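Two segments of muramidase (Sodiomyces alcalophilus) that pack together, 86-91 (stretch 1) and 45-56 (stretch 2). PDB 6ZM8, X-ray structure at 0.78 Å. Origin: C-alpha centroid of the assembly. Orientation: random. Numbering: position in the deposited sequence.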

# COMPACT_ATOMS: atom_id res chain seq x y z
N ASP A 86 -15.91 -4.53 7.42
CA ASP A 86 -16.99 -3.51 7.47
C ASP A 86 -17.29 -2.96 6.10
O ASP A 86 -18.13 -2.06 5.98
CB ASP A 86 -16.69 -2.41 8.48
CG ASP A 86 -15.39 -1.63 8.24
OD1 ASP A 86 -14.73 -1.92 7.20
OD2 ASP A 86 -14.97 -0.78 9.13
N GLY A 87 -16.66 -3.50 5.05
CA GLY A 87 -16.88 -3.07 3.67
C GLY A 87 -16.16 -1.81 3.30
O GLY A 87 -16.23 -1.42 2.14
N ILE A 88 -15.45 -1.17 4.26
CA ILE A 88 -14.80 0.09 3.96
C ILE A 88 -13.32 0.08 4.34
O ILE A 88 -12.68 1.12 4.25
CB ILE A 88 -15.50 1.29 4.62
CG1 ILE A 88 -15.52 1.20 6.13
CG2 ILE A 88 -16.89 1.47 4.01
CD1 ILE A 88 -15.80 2.52 6.83
N THR A 89 -12.77 -1.08 4.72
CA THR A 89 -11.37 -1.16 5.13
C THR A 89 -10.61 -2.00 4.14
O THR A 89 -10.85 -3.20 3.98
CB THR A 89 -11.22 -1.72 6.55
OG1 THR A 89 -12.11 -1.06 7.46
CG2 THR A 89 -9.81 -1.49 7.05
N LEU A 90 -9.68 -1.36 3.42
CA LEU A 90 -8.82 -2.10 2.53
C LEU A 90 -7.79 -2.89 3.34
O LEU A 90 -7.38 -2.46 4.43
CB LEU A 90 -8.08 -1.13 1.59
CG LEU A 90 -9.02 -0.40 0.61
CD1 LEU A 90 -8.28 0.72 -0.10
CD2 LEU A 90 -9.64 -1.36 -0.38
N PRO A 91 -7.30 -4.01 2.81
CA PRO A 91 -6.15 -4.64 3.43
C PRO A 91 -4.98 -3.66 3.43
O PRO A 91 -4.79 -2.87 2.51
CB PRO A 91 -5.87 -5.85 2.53
CG PRO A 91 -6.40 -5.39 1.16
CD PRO A 91 -7.63 -4.59 1.49
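Stretch 2 (45-56) QYTGATQNGFIR

A single beta bridge can join a strand to a neighbouring segment, and a long side chain that folds back can extend the contact. Stretch 2 begins in helix, and Tyr46 reaches the partner through its ring end, with OH 3.5 Å from Thr89 CG2. One turn on, Thr50 makes a slight contact, its CG2 4.4 Å from Ile88 CD1. The chain then leaves the helix, and Gly53, with positive phi, leads it into extended conformation at Phe54, whose side chain leads away from stretch 1, although the backbone Phe54 O lies 4.0 Å from Ile88 CB. Ile55 enters the strand and packs its CG2 against Leu90 CG at 3.7 Å, while its CA approaches Ile88 O at 3.4 Å.

Arg56 completes the docking. The two chains run parallel here, with Thr89 CA 5.3 Å from Arg56 CA. Its backbone brackets Thr89: Arg56 N donates to Ile88 O at 2.9 Å, and Leu90 N donates to Arg56 O at 2.8 Å. The CB of Arg56 points away, yet chi1 and chi2 (p, m) bring the guanidinium back, so that NH1 donates to Thr89 OG1 at 2.9 Å and Ile88 CG1 covers one face. Arg56 NE is held by Thr50 OG1 at 2.8 Å. Asp86 is too distant for a salt bridge; a water links its OD2 (2.5 Å) to Arg56 NH2 (2.9 Å).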

# COMPACT_ATOMS: atom_id res chain seq x y z
N GLN A 45 -6.26 11.80 9.33
CA GLN A 45 -6.56 11.42 7.94
C GLN A 45 -7.53 10.25 7.88
O GLN A 45 -8.49 10.27 7.11
CB GLN A 45 -5.24 11.12 7.23
CG GLN A 45 -4.39 12.37 7.01
CD GLN A 45 -2.99 12.06 6.53
OE1 GLN A 45 -2.42 11.02 6.85
NE2 GLN A 45 -2.40 13.01 5.82
N TYR A 46 -7.27 9.22 8.68
CA TYR A 46 -8.11 8.00 8.64
C TYR A 46 -9.51 8.33 9.13
O TYR A 46 -10.51 7.86 8.56
CB TYR A 46 -7.43 6.91 9.45
CG TYR A 46 -7.85 5.48 9.14
CD1 TYR A 46 -8.92 4.89 9.75
CD2 TYR A 46 -7.11 4.72 8.25
CE1 TYR A 46 -9.20 3.54 9.57
CE2 TYR A 46 -7.38 3.38 8.05
CZ TYR A 46 -8.40 2.78 8.74
OH TYR A 46 -8.66 1.42 8.62
N THR A 47 -9.62 9.14 10.18
CA THR A 47 -10.93 9.60 10.66
C THR A 47 -11.66 10.43 9.61
O THR A 47 -12.86 10.21 9.39
CB THR A 47 -10.77 10.35 11.98
OG1 THR A 47 -10.18 9.52 12.97
CG2 THR A 47 -12.05 10.91 12.50
N GLY A 48 -10.96 11.37 8.98
CA GLY A 48 -11.61 12.19 7.96
C GLY A 48 -12.12 11.34 6.80
O GLY A 48 -13.21 11.54 6.27
N ALA A 49 -11.31 10.35 6.40
CA ALA A 49 -11.76 9.45 5.33
C ALA A 49 -13.03 8.72 5.75
O ALA A 49 -14.01 8.61 4.99
CB ALA A 49 -10.64 8.47 5.01
N THR A 50 -13.01 8.17 6.97
CA THR A 50 -14.14 7.39 7.47
C THR A 50 -15.43 8.24 7.44
O THR A 50 -16.48 7.78 7.01
CB THR A 50 -13.87 6.90 8.88
OG1 THR A 50 -12.65 6.14 8.91
CG2 THR A 50 -14.99 6.00 9.39
N GLN A 51 -15.33 9.47 7.95
CA GLN A 51 -16.48 10.35 8.15
C GLN A 51 -17.05 10.87 6.84
O GLN A 51 -18.13 11.47 6.85
CB GLN A 51 -16.09 11.51 9.05
CG GLN A 51 -15.81 11.06 10.47
CD GLN A 51 -15.29 12.26 11.24
OE1 GLN A 51 -14.82 13.26 10.68
NE2 GLN A 51 -15.29 12.15 12.55
N ASN A 52 -16.34 10.73 5.75
CA ASN A 52 -16.73 11.31 4.45
C ASN A 52 -16.92 10.25 3.38
O ASN A 52 -16.89 10.54 2.19
CB ASN A 52 -15.74 12.39 4.04
CG ASN A 52 -15.87 13.61 4.91
OD1 ASN A 52 -16.80 14.39 4.73
ND2 ASN A 52 -15.03 13.74 5.92
N GLY A 53 -17.23 9.03 3.80
CA GLY A 53 -17.72 8.01 2.88
C GLY A 53 -16.64 7.28 2.11
O GLY A 53 -16.98 6.56 1.17
N PHE A 54 -15.39 7.41 2.49
CA PHE A 54 -14.32 6.69 1.81
C PHE A 54 -14.20 5.24 2.27
O PHE A 54 -14.36 4.90 3.43
CB PHE A 54 -12.97 7.38 2.03
CG PHE A 54 -12.77 8.50 1.06
CD1 PHE A 54 -13.35 9.74 1.25
CD2 PHE A 54 -12.08 8.28 -0.13
CE1 PHE A 54 -13.29 10.72 0.25
CE2 PHE A 54 -12.02 9.25 -1.12
CZ PHE A 54 -12.64 10.46 -0.92
N ILE A 55 -13.78 4.43 1.30
CA ILE A 55 -13.10 3.16 1.53
C ILE A 55 -11.62 3.53 1.77
O ILE A 55 -11.07 4.36 1.04
CB ILE A 55 -13.32 2.23 0.33
CG1 ILE A 55 -14.80 1.86 0.24
CG2 ILE A 55 -12.44 1.01 0.41
CD1 ILE A 55 -15.22 1.11 -1.01
N ARG A 56 -11.01 3.00 2.82
CA ARG A 56 -9.67 3.46 3.19
C ARG A 56 -8.83 2.32 3.69
O ARG A 56 -9.34 1.34 4.26
CB ARG A 56 -9.70 4.63 4.20
CG ARG A 56 -10.21 4.29 5.59
CD ARG A 56 -11.74 4.29 5.70
NE ARG A 56 -12.19 4.09 7.07
CZ ARG A 56 -12.26 2.92 7.70
NH1 ARG A 56 -12.02 1.79 7.04
NH2 ARG A 56 -12.58 2.88 8.97
O HOH W 1 -12.95 0.29 10.15